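Local coordinates for putative MAR1 (Leishmania donovani, PDB 1X9G), which is of unknown function but belongs to the isochorismatase superfamily and is named as a putative ribonuclease, at residues 21-26 and 174-179; 86-91 and 95-100; 137-142 and 148-153; 42-47 and 195-200. One frame throughout, in Å; residues are numbered along the deposited sequence.

Interaction 1 of 4, residues 21-26 and 174-179; sequences TAFLCV and LQMTKD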
loop_
_atom_site.group_PDB
_atom_site.type_symbol
_atom_site.label_atom_id
_atom_site.label_comp_id
_atom_site.label_asym_id
_atom_site.label_seq_id
_atom_site.Cartn_x
_atom_site.Cartn_y
_atom_site.Cartn_z
ATOM N N THR A 21 8.251 -20.641 -18.251
ATOM C CA THR A 21 8.415 -20.089 -16.923
ATOM C C THR A 21 9.658 -20.673 -16.276
ATOM O O THR A 21 9.800 -21.892 -16.215
ATOM C CB THR A 21 7.241 -20.512 -16.018
ATOM O OG1 THR A 21 6.034 -19.893 -16.474
ATOM C CG2 THR A 21 7.525 -20.127 -14.538
ATOM N N ALA A 22 10.550 -19.821 -15.781
ATOM C CA ALA A 22 11.640 -20.291 -14.911
ATOM C C ALA A 22 11.244 -20.170 -13.442
ATOM O O ALA A 22 10.775 -19.102 -12.985
ATOM C CB ALA A 22 12.986 -19.550 -15.189
ATOM N N PHE A 23 11.382 -21.289 -12.733
ATOM C CA PHE A 23 11.460 -21.304 -11.293
ATOM C C PHE A 23 12.897 -21.005 -10.872
ATOM O O PHE A 23 13.847 -21.651 -11.305
ATOM C CB PHE A 23 10.955 -22.633 -10.731
ATOM C CG PHE A 23 9.542 -22.986 -11.177
ATOM C CD1 PHE A 23 9.268 -24.216 -11.748
ATOM C CD2 PHE A 23 8.488 -22.077 -11.019
ATOM C CE1 PHE A 23 7.952 -24.553 -12.168
ATOM C CE2 PHE A 23 7.180 -22.402 -11.432
ATOM C CZ PHE A 23 6.914 -23.656 -12.014
ATOM N N LEU A 24 13.049 -19.974 -10.051
ATOM C CA LEU A 24 14.360 -19.490 -9.666
ATOM C C LEU A 24 14.497 -19.596 -8.172
ATOM O O LEU A 24 13.824 -18.868 -7.438
ATOM C CB LEU A 24 14.516 -18.056 -10.126
ATOM C CG LEU A 24 15.868 -17.411 -9.994
ATOM C CD1 LEU A 24 16.974 -18.451 -10.266
ATOM C CD2 LEU A 24 15.958 -16.154 -10.925
ATOM N N CYS A 25 15.364 -20.507 -7.729
ATOM C CA CYS A 25 15.477 -20.842 -6.327
ATOM C C CYS A 25 16.705 -20.149 -5.749
ATOM O O CYS A 25 17.853 -20.567 -5.999
ATOM C CB CYS A 25 15.554 -22.352 -6.148
ATOM S SG CYS A 25 15.883 -22.819 -4.433
ATOM N N VAL A 26 16.476 -19.071 -4.996
ATOM C CA VAL A 26 17.591 -18.158 -4.742
ATOM C C VAL A 26 18.255 -18.244 -3.364
ATOM O O VAL A 26 17.614 -18.005 -2.373
ATOM C CB VAL A 26 17.408 -16.697 -5.344
ATOM C CG1 VAL A 26 16.019 -16.407 -5.736
ATOM C CG2 VAL A 26 18.040 -15.602 -4.484
ATOM N N LEU A 174 -2.554 -22.550 -8.794
ATOM C CA LEU A 174 -3.882 -22.339 -9.335
ATOM C C LEU A 174 -3.987 -21.407 -10.532
ATOM O O LEU A 174 -4.985 -21.434 -11.264
ATOM C CB LEU A 174 -4.753 -21.777 -8.211
ATOM C CG LEU A 174 -5.002 -22.752 -7.057
ATOM C CD1 LEU A 174 -6.096 -22.253 -6.114
ATOM C CD2 LEU A 174 -5.368 -24.182 -7.579
ATOM N N GLN A 175 -3.012 -20.525 -10.695
ATOM C CA GLN A 175 -3.084 -19.528 -11.741
ATOM C C GLN A 175 -2.564 -20.160 -13.022
ATOM O O GLN A 175 -3.016 -19.827 -14.116
ATOM C CB GLN A 175 -2.249 -18.302 -11.380
ATOM C CG GLN A 175 -2.907 -17.268 -10.411
ATOM C CD GLN A 175 -1.880 -16.236 -9.948
ATOM O OE1 GLN A 175 -1.157 -15.693 -10.762
ATOM N NE2 GLN A 175 -1.764 -16.022 -8.645
ATOM N N MET A 176 -1.607 -21.061 -12.882
ATOM C CA MET A 176 -1.066 -21.780 -14.000
ATOM C C MET A 176 -1.976 -22.935 -14.540
ATOM O O MET A 176 -1.861 -23.284 -15.708
ATOM C CB MET A 176 0.322 -22.313 -13.625
ATOM C CG MET A 176 1.423 -21.252 -13.565
ATOM S SD MET A 176 2.981 -21.824 -12.781
ATOM C CE MET A 176 3.984 -22.135 -14.252
ATOM N N THR A 177 -2.843 -23.524 -13.707
ATOM C CA THR A 177 -3.786 -24.574 -14.156
ATOM C C THR A 177 -5.201 -24.080 -14.217
ATOM O O THR A 177 -5.987 -24.446 -13.362
ATOM C CB THR A 177 -3.885 -25.780 -13.164
ATOM O OG1 THR A 177 -3.445 -25.406 -11.859
ATOM C CG2 THR A 177 -3.070 -26.977 -13.654
ATOM N N LYS A 178 -5.583 -23.267 -15.185
ATOM C CA LYS A 178 -6.728 -22.399 -14.923
ATOM C C LYS A 178 -8.106 -23.068 -14.600
ATOM O O LYS A 178 -9.114 -22.375 -14.402
ATOM C CB LYS A 178 -6.802 -21.348 -16.021
ATOM C CG LYS A 178 -5.591 -20.367 -16.061
ATOM C CD LYS A 178 -6.088 -18.887 -16.211
ATOM C CE LYS A 178 -4.961 -17.859 -16.295
ATOM N NZ LYS A 178 -4.136 -17.733 -15.016
ATOM N N ASP A 179 -8.120 -24.409 -14.482
ATOM C CA ASP A 179 -9.361 -25.229 -14.440
ATOM C C ASP A 179 -9.177 -26.505 -13.595
ATOM O O ASP A 179 -8.148 -27.152 -13.692
ATOM C CB ASP A 179 -9.742 -25.631 -15.868
ATOM C CG ASP A 179 -11.247 -25.833 -16.055
ATOM O OD1 ASP A 179 -11.859 -26.723 -15.389
ATOM O OD2 ASP A 179 -11.810 -25.087 -16.903
#
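The terminal methyl of M176 fits against two side chains of strand 21-26, T21 and F23, and its CE makes the nearest approaches between the segments. M176 CE lies 3.8 Å from T21 OG1, and the T21 methyl, CG2, comes almost as near to CE, at 4.1 Å. T21 and M176 reach toward each other tip to tip; F23 and M176 also come from opposite directions, F23 CZ standing 4.0 Å from M176 CE with the methyl set obliquely to the ring. The backbones themselves stay well apart, since T21 CA and M176 CA are separated by 10.1 Å, and a long thioether chain bridges the interval. Its CG lies beside the backbone N and anti to the carbonyl carbon, and a bend at the last torsion (chi3 101°) brings the methyl against both T21 and F23.

Further out, M176 closes helix 169-176, and T177 is the first residue to leave helical geometry. The helix end is tied to the N-terminal arm, because Q175 OE1 accepts a hydrogen bond from M13 N and K178 NZ donates one to M13 O. On the strand side, L49, L52 and H53 of helix 39-55 pack on F23, while the strand sits between strands 60-67 and 109-115 in the parallel sheet. Q123 of a second subunit is hydrogen-bonded to L174 O, which places this helix end at a subunit interface.

The contact joins residues far apart in sequence and rests mainly on dispersion and burial: a flexible, polarisable methionine fills the join between a central strand and the last turn of a distant helix.

Interaction 2 of 4, residues 86-91 and 95-100; sequences HLIEKT and CVVPQV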
loop_
_atom_site.group_PDB
_atom_site.type_symbol
_atom_site.label_atom_id
_atom_site.label_comp_id
_atom_site.label_asym_id
_atom_site.label_seq_id
_atom_site.Cartn_x
_atom_site.Cartn_y
_atom_site.Cartn_z
ATOM N N HIS A 86 19.199 -26.330 -13.194
ATOM C CA HIS A 86 20.417 -25.647 -13.638
ATOM C C HIS A 86 21.039 -24.942 -12.481
ATOM O O HIS A 86 20.726 -23.780 -12.169
ATOM C CB HIS A 86 20.170 -24.690 -14.776
ATOM C CG HIS A 86 19.424 -25.307 -15.905
ATOM N ND1 HIS A 86 20.043 -25.733 -17.057
ATOM C CD2 HIS A 86 18.108 -25.604 -16.046
ATOM C CE1 HIS A 86 19.139 -26.267 -17.862
ATOM N NE2 HIS A 86 17.955 -26.196 -17.275
ATOM N N LEU A 87 21.928 -25.659 -11.828
ATOM C CA LEU A 87 22.526 -25.178 -10.624
ATOM C C LEU A 87 23.745 -24.306 -10.936
ATOM O O LEU A 87 24.601 -24.702 -11.694
ATOM C CB LEU A 87 22.778 -26.373 -9.725
ATOM C CG LEU A 87 23.808 -26.487 -8.635
ATOM C CD1 LEU A 87 24.112 -25.171 -7.937
ATOM C CD2 LEU A 87 23.095 -27.444 -7.713
ATOM N N ILE A 88 23.762 -23.080 -10.397
ATOM C CA ILE A 88 24.790 -22.097 -10.735
ATOM C C ILE A 88 25.253 -21.323 -9.488
ATOM O O ILE A 88 24.593 -21.339 -8.456
ATOM C CB ILE A 88 24.434 -21.180 -12.029
ATOM C CG1 ILE A 88 24.401 -19.694 -11.724
ATOM C CG2 ILE A 88 23.180 -21.627 -12.803
ATOM C CD1 ILE A 88 23.048 -19.227 -11.338
ATOM N N GLU A 89 26.412 -20.687 -9.581
ATOM C CA GLU A 89 27.107 -20.125 -8.408
ATOM C C GLU A 89 27.548 -18.712 -8.740
ATOM O O GLU A 89 27.876 -18.403 -9.889
ATOM C CB GLU A 89 28.340 -20.978 -8.033
ATOM C CG GLU A 89 28.038 -22.421 -7.522
ATOM C CD GLU A 89 29.323 -23.309 -7.325
ATOM O OE1 GLU A 89 30.336 -22.819 -6.766
ATOM O OE2 GLU A 89 29.314 -24.502 -7.738
ATOM N N LYS A 90 27.581 -17.837 -7.750
ATOM C CA LYS A 90 28.009 -16.476 -8.051
ATOM C C LYS A 90 28.394 -15.658 -6.861
ATOM O O LYS A 90 28.279 -16.091 -5.716
ATOM C CB LYS A 90 26.927 -15.723 -8.821
ATOM C CG LYS A 90 25.483 -16.051 -8.412
ATOM C CD LYS A 90 25.077 -15.547 -7.043
ATOM C CE LYS A 90 23.546 -15.256 -7.059
ATOM N NZ LYS A 90 23.039 -14.795 -5.729
ATOM N N THR A 91 28.853 -14.453 -7.148
ATOM C CA THR A 91 29.145 -13.494 -6.094
ATOM C C THR A 91 28.279 -12.199 -6.265
ATOM O O THR A 91 28.010 -11.479 -5.299
ATOM C CB THR A 91 30.653 -13.240 -6.039
ATOM O OG1 THR A 91 31.117 -12.865 -7.349
ATOM C CG2 THR A 91 31.390 -14.544 -5.624
ATOM N N CYS A 95 20.873 -12.605 -8.938
ATOM C CA CYS A 95 20.849 -13.805 -9.776
ATOM C C CYS A 95 21.079 -13.605 -11.263
ATOM O O CYS A 95 21.462 -14.548 -11.942
ATOM C CB CYS A 95 19.530 -14.560 -9.638
ATOM S SG CYS A 95 19.258 -15.302 -8.018
ATOM N N VAL A 96 20.874 -12.408 -11.792
ATOM C CA VAL A 96 21.111 -12.201 -13.226
ATOM C C VAL A 96 22.616 -12.109 -13.544
ATOM O O VAL A 96 23.216 -11.024 -13.605
ATOM C CB VAL A 96 20.288 -11.022 -13.792
ATOM C CG1 VAL A 96 20.376 -10.979 -15.316
ATOM C CG2 VAL A 96 18.810 -11.138 -13.323
ATOM N N VAL A 97 23.221 -13.292 -13.690
ATOM C CA VAL A 97 24.613 -13.457 -14.148
ATOM C C VAL A 97 24.564 -14.082 -15.536
ATOM O O VAL A 97 23.505 -14.623 -15.916
ATOM C CB VAL A 97 25.455 -14.314 -13.172
ATOM C CG1 VAL A 97 25.724 -13.530 -11.877
ATOM C CG2 VAL A 97 24.812 -15.669 -12.895
ATOM N N PRO A 98 25.668 -13.955 -16.323
ATOM C CA PRO A 98 25.795 -14.489 -17.690
ATOM C C PRO A 98 25.139 -15.839 -17.901
ATOM O O PRO A 98 24.379 -15.998 -18.868
ATOM C CB PRO A 98 27.290 -14.593 -17.869
ATOM C CG PRO A 98 27.798 -13.387 -17.119
ATOM C CD PRO A 98 26.881 -13.199 -15.944
ATOM N N GLN A 99 25.405 -16.797 -17.011
ATOM C CA GLN A 99 24.797 -18.133 -17.149
ATOM C C GLN A 99 23.275 -18.103 -17.197
ATOM O O GLN A 99 22.671 -18.694 -18.086
ATOM C CB GLN A 99 25.286 -19.106 -16.076
ATOM C CG GLN A 99 26.435 -19.971 -16.554
ATOM C CD GLN A 99 27.190 -20.655 -15.425
ATOM O OE1 GLN A 99 27.530 -20.032 -14.406
ATOM N NE2 GLN A 99 27.484 -21.949 -15.610
ATOM N N VAL A 100 22.656 -17.386 -16.264
ATOM C CA VAL A 100 21.192 -17.378 -16.157
ATOM C C VAL A 100 20.541 -16.555 -17.264
ATOM O O VAL A 100 19.442 -16.861 -17.684
ATOM C CB VAL A 100 20.715 -16.896 -14.761
ATOM C CG1 VAL A 100 20.588 -18.068 -13.796
ATOM C CG2 VAL A 100 21.672 -15.919 -14.220
#
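I88 lays its CD1 across V100, the two side chains crossing at about a right angle with I88 CD1 3.7 Å from V100 CG1. The pair belongs to a beta-alpha connection of the Rossmann-like isochorismatase fold, in which edge strand 86-90 of the parallel sheet turns through a short loop into helix 98-102. V97, at the N-cap position of that helix, turns its side chain toward the strand and divides its methyls between two strand residues. Its CG2 occupies the crowded position between backbone N and carbonyl carbon and stands 4.2 Å from I88 CG1. The other methyl, V97 CG1, meets K90 CB at 3.9 Å.

Q99 brings a different kind of neighbour. It runs past I88 in the opposite direction, extended beyond CG, and its OE1 rests 4.1 Å from both I88 CB and I88 CG1, a van der Waals approach of an amide oxygen to aliphatic carbons. Strand 60-67 adds to the same apolar layer, where I88 touches T65 and V100 touches I63.

K90 shows how one residue can serve two environments. Its hydrocarbon stem packs on the loop, while its NZ forms a salt bridge with D27 and weak hydrogen bonds to H67 ND1 and R92 O, an arrangement consistent with the Asp-Lys pairing of isochorismatase-like active sites. The bend at chi2 (70°) brings the end of the chain to C95. There its last methylene comes alongside: K90 CE stands 4.1 Å from C95 CA and 4.4 Å from C95 SG.

Interaction 3 of 4, residues 137-142 and 148-153; sequences LPKDGL and TDFKAA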
loop_
_atom_site.group_PDB
_atom_site.type_symbol
_atom_site.label_atom_id
_atom_site.label_comp_id
_atom_site.label_asym_id
_atom_site.label_seq_id
_atom_site.Cartn_x
_atom_site.Cartn_y
_atom_site.Cartn_z
ATOM N N LEU A 137 6.036 -13.772 -7.442
ATOM C CA LEU A 137 6.795 -14.036 -6.238
ATOM C C LEU A 137 5.866 -14.621 -5.199
ATOM O O LEU A 137 4.903 -14.008 -4.846
ATOM C CB LEU A 137 7.446 -12.712 -5.728
ATOM C CG LEU A 137 8.481 -12.049 -6.656
ATOM C CD1 LEU A 137 8.195 -10.629 -6.847
ATOM C CD2 LEU A 137 9.902 -12.244 -6.100
ATOM N N PRO A 138 6.141 -15.846 -4.728
ATOM C CA PRO A 138 5.324 -16.321 -3.620
ATOM C C PRO A 138 5.892 -15.795 -2.319
ATOM O O PRO A 138 6.983 -16.248 -1.928
ATOM C CB PRO A 138 5.519 -17.834 -3.685
ATOM C CG PRO A 138 6.958 -17.985 -4.192
ATOM C CD PRO A 138 7.138 -16.851 -5.169
ATOM N N LYS A 139 5.180 -14.872 -1.665
ATOM C CA LYS A 139 5.617 -14.273 -0.389
ATOM C C LYS A 139 5.873 -15.310 0.686
ATOM O O LYS A 139 6.665 -15.119 1.616
ATOM C CB LYS A 139 4.572 -13.293 0.132
ATOM C CG LYS A 139 5.091 -12.472 1.308
ATOM C CD LYS A 139 4.070 -11.407 1.703
ATOM C CE LYS A 139 4.068 -11.176 3.179
ATOM N NZ LYS A 139 3.773 -9.717 3.377
ATOM N N ASP A 140 5.056 -16.331 0.586
ATOM C CA ASP A 140 5.238 -17.669 1.028
ATOM C C ASP A 140 6.664 -18.217 1.199
ATOM O O ASP A 140 7.001 -18.838 2.218
ATOM C CB ASP A 140 4.541 -18.491 -0.079
ATOM C CG ASP A 140 3.624 -19.407 0.489
ATOM O OD1 ASP A 140 3.426 -19.184 1.689
ATOM O OD2 ASP A 140 3.113 -20.327 -0.150
ATOM N N GLY A 141 7.467 -18.040 0.156
ATOM C CA GLY A 141 8.793 -18.609 0.062
ATOM C C GLY A 141 9.822 -17.498 -0.043
ATOM O O GLY A 141 10.828 -17.636 -0.749
ATOM N N LEU A 142 9.558 -16.391 0.652
ATOM C CA LEU A 142 10.563 -15.336 0.839
ATOM C C LEU A 142 10.854 -15.105 2.323
ATOM O O LEU A 142 10.016 -15.418 3.196
ATOM C CB LEU A 142 10.169 -14.021 0.162
ATOM C CG LEU A 142 9.741 -13.933 -1.309
ATOM C CD1 LEU A 142 8.922 -12.638 -1.555
ATOM C CD2 LEU A 142 10.893 -14.120 -2.339
ATOM N N THR A 148 12.165 -5.579 9.406
ATOM C CA THR A 148 12.183 -4.221 8.869
ATOM C C THR A 148 12.748 -4.204 7.455
ATOM O O THR A 148 12.218 -3.549 6.576
ATOM C CB THR A 148 12.913 -3.227 9.835
ATOM O OG1 THR A 148 12.285 -3.257 11.117
ATOM C CG2 THR A 148 12.867 -1.779 9.340
ATOM N N ASP A 149 13.807 -4.951 7.232
ATOM C CA ASP A 149 14.390 -5.061 5.911
ATOM C C ASP A 149 13.424 -5.758 4.951
ATOM O O ASP A 149 13.268 -5.336 3.825
ATOM C CB ASP A 149 15.720 -5.830 5.964
ATOM C CG ASP A 149 16.822 -5.120 6.810
ATOM O OD1 ASP A 149 17.131 -3.953 6.573
ATOM O OD2 ASP A 149 17.424 -5.772 7.673
ATOM N N PHE A 150 12.797 -6.832 5.407
ATOM C CA PHE A 150 11.876 -7.629 4.572
ATOM C C PHE A 150 10.689 -6.800 4.174
ATOM O O PHE A 150 10.456 -6.567 2.980
ATOM C CB PHE A 150 11.412 -8.872 5.340
ATOM C CG PHE A 150 10.629 -9.823 4.524
ATOM C CD1 PHE A 150 9.222 -9.903 4.662
ATOM C CD2 PHE A 150 11.262 -10.661 3.637
ATOM C CE1 PHE A 150 8.480 -10.778 3.917
ATOM C CE2 PHE A 150 10.519 -11.559 2.886
ATOM C CZ PHE A 150 9.118 -11.610 3.017
ATOM N N LYS A 151 9.975 -6.316 5.193
ATOM C CA LYS A 151 8.721 -5.601 5.031
ATOM C C LYS A 151 8.847 -4.419 4.072
ATOM O O LYS A 151 7.955 -4.172 3.282
ATOM C CB LYS A 151 8.185 -5.146 6.403
ATOM C CG LYS A 151 7.548 -6.295 7.230
ATOM C CD LYS A 151 6.665 -5.839 8.430
ATOM C CE LYS A 151 5.337 -5.122 7.917
ATOM N NZ LYS A 151 4.534 -4.292 8.963
ATOM N N ALA A 152 9.967 -3.707 4.136
ATOM C CA ALA A 152 10.279 -2.577 3.250
ATOM C C ALA A 152 10.560 -3.006 1.798
ATOM O O ALA A 152 10.017 -2.440 0.850
ATOM C CB ALA A 152 11.469 -1.772 3.835
ATOM N N ALA A 153 11.377 -4.039 1.603
ATOM C CA ALA A 153 11.658 -4.539 0.246
ATOM C C ALA A 153 10.353 -5.038 -0.408
ATOM O O ALA A 153 10.074 -4.745 -1.580
ATOM C CB ALA A 153 12.703 -5.634 0.311
#
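The CA atoms of L142 and F150 stand 8.7 Å apart, where strand 134-143 is interrupted by a tight turn, closed by a hydrogen bond of 2.8 Å from G141 N to P138 O, and faces the first turns of helix 147-158. F150 crosses most of that interval. Its first torsion, which sets CG opposite the backbone N (chi1 -172°), directs the ring toward L142, and CE2 and CZ make the contact. L142 CB lies in the plane of the ring, at its edge, 3.7 Å from F150 CE2 and 3.9 Å from F150 CZ. The carbonyl carbon L142 C also comes within 3.6 Å of F150 CE2, from an oblique direction. K139 adds a looser third contact: its CG is 4.5 Å from F150 CZ, near the ring plane and again at the edge.

Around the loop, L142 O accepts a hydrogen bond from N38 ND2, the L142 side chain packs on I121 of helix 117-130, and D140 OD2 is hydrogen-bonded to S169 OG. Helix 147-158 also faces another subunit, where D149 OD1 is hydrogen-bonded to T168 OG1 of the third subunit.

An aromatic residue thus joins a strand to the helix that follows it, within the beta-alpha-beta crossover of strand 134-143, helix 147-158 and strand 164-167, a building unit of parallel alpha/beta folds.

Interaction 4 of 4, residues 42-47 and 195-200; sequences CVFVAN and EPPIPL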
loop_
_atom_site.group_PDB
_atom_site.type_symbol
_atom_site.label_atom_id
_atom_site.label_comp_id
_atom_site.label_asym_id
_atom_site.label_seq_id
_atom_site.Cartn_x
_atom_site.Cartn_y
_atom_site.Cartn_z
ATOM N N CYS A 42 10.415 -21.298 3.220
ATOM C CA CYS A 42 11.122 -21.116 1.952
ATOM C C CYS A 42 11.516 -22.453 1.316
ATOM O O CYS A 42 11.419 -22.627 0.095
ATOM C CB CYS A 42 12.372 -20.272 2.143
ATOM S SG CYS A 42 12.022 -18.624 2.670
ATOM N N VAL A 43 11.978 -23.386 2.157
ATOM C CA VAL A 43 12.366 -24.734 1.722
ATOM C C VAL A 43 11.130 -25.455 1.184
ATOM O O VAL A 43 11.177 -26.098 0.146
ATOM C CB VAL A 43 13.073 -25.512 2.898
ATOM C CG1 VAL A 43 13.314 -26.955 2.591
ATOM C CG2 VAL A 43 14.422 -24.843 3.261
ATOM N N PHE A 44 10.021 -25.309 1.899
ATOM C CA PHE A 44 8.771 -25.959 1.544
ATOM C C PHE A 44 8.295 -25.552 0.159
ATOM O O PHE A 44 7.784 -26.393 -0.601
ATOM C CB PHE A 44 7.688 -25.636 2.585
ATOM C CG PHE A 44 6.327 -26.120 2.198
ATOM C CD1 PHE A 44 5.949 -27.457 2.430
ATOM C CD2 PHE A 44 5.431 -25.272 1.551
ATOM C CE1 PHE A 44 4.656 -27.937 2.036
ATOM C CE2 PHE A 44 4.150 -25.740 1.151
ATOM C CZ PHE A 44 3.770 -27.068 1.412
ATOM N N VAL A 45 8.454 -24.262 -0.140
ATOM C CA VAL A 45 7.992 -23.642 -1.373
ATOM C C VAL A 45 8.936 -24.069 -2.480
ATOM O O VAL A 45 8.501 -24.335 -3.600
ATOM C CB VAL A 45 7.911 -22.058 -1.245
ATOM C CG1 VAL A 45 7.781 -21.374 -2.585
ATOM C CG2 VAL A 45 6.765 -21.647 -0.361
ATOM N N ALA A 46 10.220 -24.121 -2.167
ATOM C CA ALA A 46 11.251 -24.655 -3.080
ATOM C C ALA A 46 10.936 -26.073 -3.505
ATOM O O ALA A 46 10.930 -26.362 -4.704
ATOM C CB ALA A 46 12.638 -24.601 -2.444
ATOM N N ASN A 47 10.620 -26.933 -2.536
ATOM C CA ASN A 47 10.109 -28.290 -2.853
ATOM C C ASN A 47 8.820 -28.243 -3.659
ATOM O O ASN A 47 8.787 -28.855 -4.720
ATOM C CB ASN A 47 9.919 -29.183 -1.615
ATOM C CG ASN A 47 11.241 -29.550 -0.935
ATOM O OD1 ASN A 47 12.249 -29.859 -1.594
ATOM N ND2 ASN A 47 11.234 -29.526 0.402
ATOM N N GLU A 195 1.088 -29.306 3.759
ATOM C CA GLU A 195 0.989 -28.220 4.711
ATOM C C GLU A 195 2.405 -27.768 5.090
ATOM O O GLU A 195 3.277 -28.620 5.347
ATOM C CB GLU A 195 0.291 -28.706 5.989
ATOM C CG GLU A 195 -1.069 -29.388 5.808
ATOM C CD GLU A 195 -2.228 -28.420 5.983
ATOM O OE1 GLU A 195 -3.264 -28.821 6.568
ATOM O OE2 GLU A 195 -2.101 -27.249 5.541
ATOM N N PRO A 196 2.626 -26.438 5.169
ATOM C CA PRO A 196 3.910 -25.846 5.532
ATOM C C PRO A 196 4.345 -26.120 6.986
ATOM O O PRO A 196 3.512 -26.291 7.878
ATOM C CB PRO A 196 3.672 -24.328 5.354
ATOM C CG PRO A 196 2.450 -24.191 4.663
ATOM C CD PRO A 196 1.616 -25.404 4.923
ATOM N N PRO A 197 5.651 -26.121 7.225
ATOM C CA PRO A 197 6.247 -26.229 8.555
ATOM C C PRO A 197 5.727 -25.161 9.523
ATOM O O PRO A 197 5.360 -25.473 10.669
ATOM C CB PRO A 197 7.738 -26.004 8.287
ATOM C CG PRO A 197 7.925 -26.334 6.850
ATOM C CD PRO A 197 6.655 -26.018 6.157
ATOM N N ILE A 198 5.706 -23.914 9.058
ATOM C CA ILE A 198 5.158 -22.791 9.812
ATOM C C ILE A 198 3.835 -22.392 9.132
ATOM O O ILE A 198 3.836 -21.958 7.973
ATOM C CB ILE A 198 6.154 -21.588 9.832
ATOM C CG1 ILE A 198 7.558 -22.077 10.238
ATOM C CG2 ILE A 198 5.674 -20.517 10.768
ATOM C CD1 ILE A 198 8.741 -21.209 9.749
ATOM N N PRO A 199 2.703 -22.571 9.838
ATOM C CA PRO A 199 1.362 -22.297 9.316
ATOM C C PRO A 199 1.287 -20.938 8.687
ATOM O O PRO A 199 1.795 -19.970 9.263
ATOM C CB PRO A 199 0.495 -22.307 10.571
ATOM C CG PRO A 199 1.157 -23.329 11.408
ATOM C CD PRO A 199 2.641 -23.078 11.220
ATOM N N LEU A 200 0.669 -20.880 7.502
ATOM C CA LEU A 200 0.341 -19.600 6.846
ATOM C C LEU A 200 -0.851 -18.949 7.512
ATOM O O LEU A 200 -1.226 -17.820 7.173
ATOM C CB LEU A 200 0.053 -19.790 5.364
ATOM C CG LEU A 200 1.244 -20.337 4.599
ATOM C CD1 LEU A 200 0.924 -20.283 3.146
ATOM C CD2 LEU A 200 2.510 -19.527 4.934
ATOM O OXT LEU A 200 -1.450 -19.531 8.424
#
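P196 lies over one face of the F44 ring in a CH-pi contact, its CA 4.0 Å from the ring centroid and only 7° from the ring normal. The first torsion of F44 (chi1 172°), with CG anti to the backbone N, carries the ring out from helix 39-55 toward the C-terminal tail, and the second (chi2 83°) turns its face to P196.

Apolar contacts extend the overlap to P196 and P197. P197 CD rests 3.7 Å from F44 CB, near the root of the side chain, while P196 CG stands 4.2 Å from F44 CE2. E195 O and P196 N are only in van der Waals contact with the ring. E195 O lies 3.7 Å from F44 CE1, obliquely to the ring, and P196 N is 4.0 Å from F44 CZ, over the face.

Outside the pair, N41 of the same helix meets the tail: its ND2 is hydrogen-bonded to I198 O, and its side chain is touched by P196 and P197. K146 of a second subunit packs on E195.

The chemistry is that of proline on an aromatic ring. C-H bonds polarised by the adjacent nitrogen probably favour the electron-rich face, and the restricted backbone of the two prolines probably lowers the entropic cost of the contact.

How the interactions relate
Interactions 1, 2 and 3 share the central sheet, and interaction 4 touches 1 and 3. Interaction 1 reaches interaction 2 where V26 CB lies 3.5 Å from C95 SG, although their centres are 20 Å apart, and it touches interaction 4 through C25 SG and A46 CB, 4.2 Å apart. Interactions 3 and 4, with centres 14 Å apart, share a boundary at which G141 CA approaches V45 CG2 to 3.7 Å. D27 directly follows strand 21-26, so its pairing with K90, probably at the active site, links interactions 1 and 2. The assembly adds further ties: D179 OD1 of interaction 1 is hydrogen-bonded to T91 OG1 of a second subunit, and L200 O of interaction 4 to T148 OG1 of that subunit.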